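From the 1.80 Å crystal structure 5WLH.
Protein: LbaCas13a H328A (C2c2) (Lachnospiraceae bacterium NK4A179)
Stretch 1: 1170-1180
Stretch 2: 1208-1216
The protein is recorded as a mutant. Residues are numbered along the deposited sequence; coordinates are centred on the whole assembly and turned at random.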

ATOM      1  N   GLY A1170     -17.472  31.209  -1.424  1.00 24.71           N
ATOM      2  CA  GLY A1170     -16.740  30.094  -0.824  1.00 24.80           C
ATOM      3  C   GLY A1170     -15.241  30.278  -0.947  1.00 24.13           C
ATOM      4  O   GLY A1170     -14.504  29.297  -1.160  1.00 22.30           O
ATOM      5  N   ALA A1171     -14.776  31.521  -0.805  1.00 21.97           N
ATOM      6  CA  ALA A1171     -13.402  31.883  -1.134  1.00 21.55           C
ATOM      7  C   ALA A1171     -12.395  31.041  -0.372  1.00 21.05           C
ATOM      8  O   ALA A1171     -11.403  30.593  -0.954  1.00 21.61           O
ATOM      9  N   ILE A1172     -12.619  30.838   0.936  1.00 20.72           N
ATOM     10  CA  ILE A1172     -11.646  30.092   1.732  1.00 21.54           C
ATOM     11  C   ILE A1172     -11.431  28.710   1.134  1.00 19.85           C
ATOM     12  O   ILE A1172     -10.306  28.215   1.090  1.00 21.00           O
ATOM     13  N   LEU A1173     -12.498  28.088   0.632  1.00 19.39           N
ATOM     14  CA  LEU A1173     -12.363  26.743   0.075  1.00 21.73           C
ATOM     15  C   LEU A1173     -11.587  26.772  -1.230  1.00 21.74           C
ATOM     16  O   LEU A1173     -10.712  25.931  -1.458  1.00 17.28           O
ATOM     17  N   TYR A1174     -11.906  27.733  -2.100  1.00 20.26           N
ATOM     18  CA  TYR A1174     -11.133  27.921  -3.319  1.00 20.22           C
ATOM     19  C   TYR A1174      -9.656  28.097  -2.988  1.00 20.33           C
ATOM     20  O   TYR A1174      -8.787  27.451  -3.582  1.00 18.13           O
ATOM     21  N   GLN A1175      -9.358  28.980  -2.029  1.00 19.82           N
ATOM     22  CA  GLN A1175      -7.974  29.332  -1.754  1.00 20.57           C
ATOM     23  C   GLN A1175      -7.220  28.170  -1.132  1.00 20.08           C
ATOM     24  O   GLN A1175      -6.016  28.016  -1.375  1.00 18.42           O
ATOM     25  N   ILE A1176      -7.905  27.341  -0.345  1.00 18.71           N
ATOM     26  CA  ILE A1176      -7.259  26.143   0.181  1.00 19.47           C
ATOM     27  C   ILE A1176      -6.841  25.230  -0.963  1.00 19.00           C
ATOM     28  O   ILE A1176      -5.696  24.769  -1.029  1.00 21.74           O
ATOM     29  N   CYS A1177      -7.764  24.961  -1.882  1.00 19.03           N
ATOM     30  CA  CYS A1177      -7.441  24.035  -2.962  1.00 20.42           C
ATOM     31  C   CYS A1177      -6.396  24.619  -3.890  1.00 21.00           C
ATOM     32  O   CYS A1177      -5.564  23.875  -4.430  1.00 19.67           O
ATOM     33  N   ALA A1178      -6.393  25.943  -4.065  1.00 19.42           N
ATOM     34  CA  ALA A1178      -5.384  26.529  -4.929  1.00 22.31           C
ATOM     35  C   ALA A1178      -3.985  26.278  -4.392  1.00 18.13           C
ATOM     36  O   ALA A1178      -3.030  26.237  -5.166  1.00 22.29           O
ATOM     37  N   MET A1179      -3.827  26.138  -3.070  1.00 18.46           N
ATOM     38  CA  MET A1179      -2.491  25.871  -2.554  1.00 21.58           C
ATOM     39  C   MET A1179      -1.936  24.557  -3.072  1.00 20.60           C
ATOM     40  O   MET A1179      -0.720  24.382  -3.123  1.00 22.67           O
ATOM     41  N   TYR A1180      -2.805  23.612  -3.422  1.00 21.82           N
ATOM     42  CA  TYR A1180      -2.375  22.256  -3.711  1.00 19.14           C
ATOM     43  C   TYR A1180      -2.507  21.855  -5.170  1.00 20.60           C
ATOM     44  O   TYR A1180      -2.154  20.718  -5.514  1.00 21.02           O
ATOM     45  N   LYS A1208       2.641  29.273  -2.783  1.00 23.32           N
ATOM     46  CA  LYS A1208       1.204  29.373  -2.597  1.00 21.43           C
ATOM     47  C   LYS A1208       0.847  29.487  -1.129  1.00 20.03           C
ATOM     48  O   LYS A1208      -0.093  30.197  -0.772  1.00 21.27           O
ATOM     49  N   ILE A1209       1.547  28.754  -0.263  1.00 23.27           N
ATOM     50  CA  ILE A1209       1.266  28.889   1.157  1.00 21.64           C
ATOM     51  C   ILE A1209       1.551  30.312   1.614  1.00 22.04           C
ATOM     52  O   ILE A1209       0.761  30.908   2.353  1.00 24.94           O
ATOM     53  N   GLY A1210       2.684  30.871   1.186  1.00 24.93           N
ATOM     54  CA  GLY A1210       2.957  32.274   1.476  1.00 27.66           C
ATOM     55  C   GLY A1210       1.856  33.190   0.981  1.00 28.65           C
ATOM     56  O   GLY A1210       1.400  34.085   1.698  1.00 27.45           O
ATOM     57  N   GLU A1211       1.391  32.963  -0.244  1.00 27.92           N
ATOM     58  CA  GLU A1211       0.328  33.799  -0.780  1.00 24.18           C
ATOM     59  C   GLU A1211      -0.959  33.629   0.010  1.00 23.56           C
ATOM     60  O   GLU A1211      -1.685  34.603   0.250  1.00 26.18           O
ATOM     61  N   PHE A1212      -1.265  32.397   0.426  1.00 23.30           N
ATOM     62  CA  PHE A1212      -2.451  32.172   1.241  1.00 25.95           C
ATOM     63  C   PHE A1212      -2.390  32.981   2.523  1.00 24.49           C
ATOM     64  O   PHE A1212      -3.389  33.586   2.934  1.00 25.24           O
ATOM     65  N   TYR A1213      -1.229  32.976   3.176  1.00 24.77           N
ATOM     66  CA  TYR A1213      -1.031  33.798   4.364  1.00 27.12           C
ATOM     67  C   TYR A1213      -1.345  35.262   4.080  1.00 28.39           C
ATOM     68  O   TYR A1213      -1.974  35.933   4.899  1.00 26.12           O
ATOM     69  N   ARG A1214      -0.941  35.769   2.909  1.00 26.82           N
ATOM     70  CA  ARG A1214      -1.218  37.158   2.560  1.00 28.86           C
ATOM     71  C   ARG A1214      -2.668  37.377   2.152  1.00 31.53           C
ATOM     72  O   ARG A1214      -3.173  38.499   2.272  1.00 34.02           O
ATOM     73  N   TYR A1215      -3.355  36.331   1.702  1.00 24.34           N
ATOM     74  CA  TYR A1215      -4.800  36.389   1.549  1.00 21.49           C
ATOM     75  C   TYR A1215      -5.489  36.472   2.902  1.00 26.15           C
ATOM     76  O   TYR A1215      -6.348  37.330   3.127  1.00 24.34           O
ATOM     77  N   ALA A1216      -5.138  35.574   3.807  1.00 25.16           N
ATOM     78  CA  ALA A1216      -5.806  35.511   5.096  1.00 29.48           C
ATOM     79  C   ALA A1216      -5.386  36.637   6.023  1.00 32.61           C
ATOM     80  O   ALA A1216      -6.046  36.856   7.039  1.00 39.71           O
TER

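The one hydrogen bond between these two helices runs from a side chain to a main-chain carbonyl: Lys1208 NZ donates to Ala1178 O at 2.8 Å. Lys1208 points toward the other helix. Its chi1 is m, and chi2 to chi4 are all t, so the extended chain carries the amine to the carbonyl of Ala1178. On the way, Lys1208 CD lies 3.7 Å from Met1179 O.

The helices run nearly antiparallel, at 162°, with axes 9.2 Å apart at closest approach. They draw together at the Met1179 end, where the CA atoms of Met1179 and Lys1208 are 5.1 Å apart. The CA atoms of Ile1172 and Ala1216 are 8.6 Å apart.

Phe1212 (chi1 t) points toward the first helix and sits as a knob among Ile1172, Gln1175, Ile1176 and Met1179. Met1179 (m, t, m) starts sideways, but its end turns in. Its CE lies over one ring face, 4.0 Å from the Phe1212 centroid, and its SD is 3.6 Å from Phe1212 CB. The same sulfur reaches Ile1209, with SD 4.0 Å from Ile1209 CG1. Ile1172 (t, p) also begins sideways; its CD1 meets the ring edge, 3.6 Å from Phe1212 CZ. Ile1176 CG1 is 4.1 Å from Phe1212 CE2.

Tyr1215 (chi1 t) also points in. Gln1175 (m, m) lies across its ring: Gln1175 CG is 3.9 Å from the ring centroid, and Gln1175 NE2 is 3.1 Å from Tyr1215 CG. This is packing against a face; the amide finds its hydrogen bonds elsewhere in the structure. Tyr1215 OH extends to Ala1171, 3.7 Å from Ala1171 CB, and is likewise satisfied elsewhere.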

ATOM      1  CB  ALA A1171     -13.154  33.362  -0.830  1.00 28.18           C
ATOM      2  CB  ILE A1172     -12.070  30.003   3.209  1.00 19.04           C
ATOM      3  CG1 ILE A1172     -11.067  29.146   4.012  1.00 19.63           C
ATOM      4  CG2 ILE A1172     -13.427  29.419   3.347  1.00 18.42           C
ATOM      5  CD1 ILE A1172      -9.722  29.750   4.140  1.00 22.67           C
ATOM      6  CB  LEU A1173     -13.743  26.125  -0.146  1.00 20.90           C
ATOM      7  CG  LEU A1173     -14.654  26.044   1.063  1.00 24.01           C
ATOM      8  CD1 LEU A1173     -16.011  25.473   0.648  1.00 23.26           C
ATOM      9  CD2 LEU A1173     -14.004  25.218   2.174  1.00 22.86           C
ATOM     10  CB  TYR A1174     -11.665  29.150  -4.088  1.00 18.02           C
ATOM     11  CG  TYR A1174     -10.803  29.470  -5.286  1.00 20.62           C
ATOM     12  CD1 TYR A1174      -9.653  30.248  -5.161  1.00 20.13           C
ATOM     13  CD2 TYR A1174     -11.113  28.952  -6.535  1.00 22.10           C
ATOM     14  CE1 TYR A1174      -8.840  30.495  -6.250  1.00 22.36           C
ATOM     15  CE2 TYR A1174     -10.306  29.206  -7.648  1.00 22.18           C
ATOM     16  CZ  TYR A1174      -9.182  29.984  -7.497  1.00 22.70           C
ATOM     17  OH  TYR A1174      -8.368  30.207  -8.580  1.00 23.43           O
ATOM     18  CB  GLN A1175      -7.928  30.574  -0.859  1.00 19.27           C
ATOM     19  CG  GLN A1175      -8.529  31.809  -1.589  1.00 18.14           C
ATOM     20  CD  GLN A1175      -7.470  32.551  -2.372  1.00 22.20           C
ATOM     21  OE1 GLN A1175      -7.260  32.296  -3.553  1.00 23.29           O
ATOM     22  NE2 GLN A1175      -6.753  33.427  -1.698  1.00 25.70           N
ATOM     23  CB  ILE A1176      -8.179  25.409   1.172  1.00 19.72           C
ATOM     24  CG1 ILE A1176      -8.285  26.209   2.480  1.00 21.84           C
ATOM     25  CG2 ILE A1176      -7.594  24.000   1.466  1.00 20.82           C
ATOM     26  CD1 ILE A1176      -9.378  25.731   3.418  1.00 19.76           C
ATOM     27  CB  CYS A1177      -8.697  23.658  -3.746  1.00 22.50           C
ATOM     28  SG  CYS A1177      -9.831  22.642  -2.808  1.00 24.97           S
ATOM     29  CB  ALA A1178      -5.633  28.026  -5.115  1.00 21.17           C
ATOM     30  CB  MET A1179      -2.497  25.838  -1.026  1.00 24.05           C
ATOM     31  CG  MET A1179      -2.746  27.175  -0.392  1.00 22.46           C
ATOM     32  SD  MET A1179      -2.403  27.079   1.392  1.00 24.61           S
ATOM     33  CE  MET A1179      -3.922  26.369   1.986  1.00 23.97           C
ATOM     34  CB  TYR A1180      -3.183  21.275  -2.858  1.00 20.59           C
ATOM     35  CG  TYR A1180      -3.004  21.547  -1.384  1.00 20.75           C
ATOM     36  CD1 TYR A1180      -1.868  21.113  -0.722  1.00 22.23           C
ATOM     37  CD2 TYR A1180      -3.961  22.243  -0.666  1.00 20.77           C
ATOM     38  CE1 TYR A1180      -1.691  21.357   0.635  1.00 22.85           C
ATOM     39  CE2 TYR A1180      -3.795  22.504   0.697  1.00 21.39           C
ATOM     40  CZ  TYR A1180      -2.656  22.053   1.335  1.00 25.61           C
ATOM     41  OH  TYR A1180      -2.477  22.314   2.675  1.00 24.51           O
ATOM     42  CB  LYS A1208       0.516  28.172  -3.226  1.00 25.68           C
ATOM     43  CG  LYS A1208       0.469  28.355  -4.728  1.00 30.02           C
ATOM     44  CD  LYS A1208      -0.222  27.275  -5.403  1.00 33.71           C
ATOM     45  CE  LYS A1208      -0.620  27.725  -6.786  1.00 30.37           C
ATOM     46  NZ  LYS A1208      -1.388  26.616  -7.382  1.00 24.27           N
ATOM     47  CB  ILE A1209       2.078  27.866   1.955  1.00 23.97           C
ATOM     48  CG1 ILE A1209       1.540  26.475   1.621  1.00 20.50           C
ATOM     49  CG2 ILE A1209       2.000  28.187   3.456  1.00 28.53           C
ATOM     50  CD1 ILE A1209       2.300  25.351   2.313  1.00 26.92           C
ATOM     51  CB  GLU A1211       0.115  33.464  -2.252  1.00 22.64           C
ATOM     52  CG  GLU A1211       1.310  33.808  -3.089  1.00 23.68           C
ATOM     53  CD  GLU A1211       1.304  33.100  -4.421  1.00 25.24           C
ATOM     54  OE1 GLU A1211       0.418  32.241  -4.639  1.00 23.46           O
ATOM     55  OE2 GLU A1211       2.192  33.401  -5.243  1.00 26.99           O
ATOM     56  CB  PHE A1212      -2.583  30.693   1.581  1.00 25.78           C
ATOM     57  CG  PHE A1212      -3.820  30.368   2.329  1.00 24.02           C
ATOM     58  CD1 PHE A1212      -3.862  30.487   3.728  1.00 21.19           C
ATOM     59  CD2 PHE A1212      -4.946  29.950   1.659  1.00 19.89           C
ATOM     60  CE1 PHE A1212      -5.009  30.183   4.416  1.00 24.04           C
ATOM     61  CE2 PHE A1212      -6.105  29.647   2.350  1.00 23.70           C
ATOM     62  CZ  PHE A1212      -6.133  29.755   3.736  1.00 25.35           C
ATOM     63  CB  TYR A1213       0.399  33.635   4.868  1.00 29.73           C
ATOM     64  CG  TYR A1213       0.574  32.495   5.858  1.00 34.30           C
ATOM     65  CD1 TYR A1213       0.662  31.169   5.425  1.00 33.70           C
ATOM     66  CD2 TYR A1213       0.648  32.742   7.231  1.00 32.85           C
ATOM     67  CE1 TYR A1213       0.831  30.122   6.331  1.00 30.43           C
ATOM     68  CE2 TYR A1213       0.807  31.699   8.141  1.00 33.62           C
ATOM     69  CZ  TYR A1213       0.900  30.394   7.685  1.00 32.68           C
ATOM     70  OH  TYR A1213       1.050  29.357   8.586  1.00 36.27           O
ATOM     71  CB  ARG A1214      -0.271  37.634   1.451  1.00 28.25           C
ATOM     72  CG  ARG A1214       1.180  37.396   1.824  1.00 35.92           C
ATOM     73  CD  ARG A1214       1.907  38.666   2.250  1.00 46.95           C
ATOM     74  NE  ARG A1214       1.451  39.857   1.541  1.00 59.31           N
ATOM     75  CZ  ARG A1214       1.062  40.986   2.127  1.00 63.61           C
ATOM     76  NH1 ARG A1214       1.035  41.100   3.446  1.00 65.93           N
ATOM     77  NH2 ARG A1214       0.679  42.006   1.379  1.00 63.98           N
ATOM     78  CB  TYR A1215      -5.289  35.160   0.777  1.00 24.13           C
ATOM     79  CG  TYR A1215      -6.711  34.740   1.082  1.00 24.67           C
ATOM     80  CD1 TYR A1215      -7.789  35.539   0.721  1.00 18.75           C
ATOM     81  CD2 TYR A1215      -6.978  33.523   1.707  1.00 26.05           C
ATOM     82  CE1 TYR A1215      -9.070  35.161   0.982  1.00 20.96           C
ATOM     83  CE2 TYR A1215      -8.259  33.132   1.974  1.00 24.29           C
ATOM     84  CZ  TYR A1215      -9.306  33.942   1.613  1.00 20.36           C
ATOM     85  OH  TYR A1215     -10.587  33.549   1.882  1.00 23.41           O
ATOM     86  CB  ALA A1216      -5.511  34.171   5.766  1.00 26.27           C
TER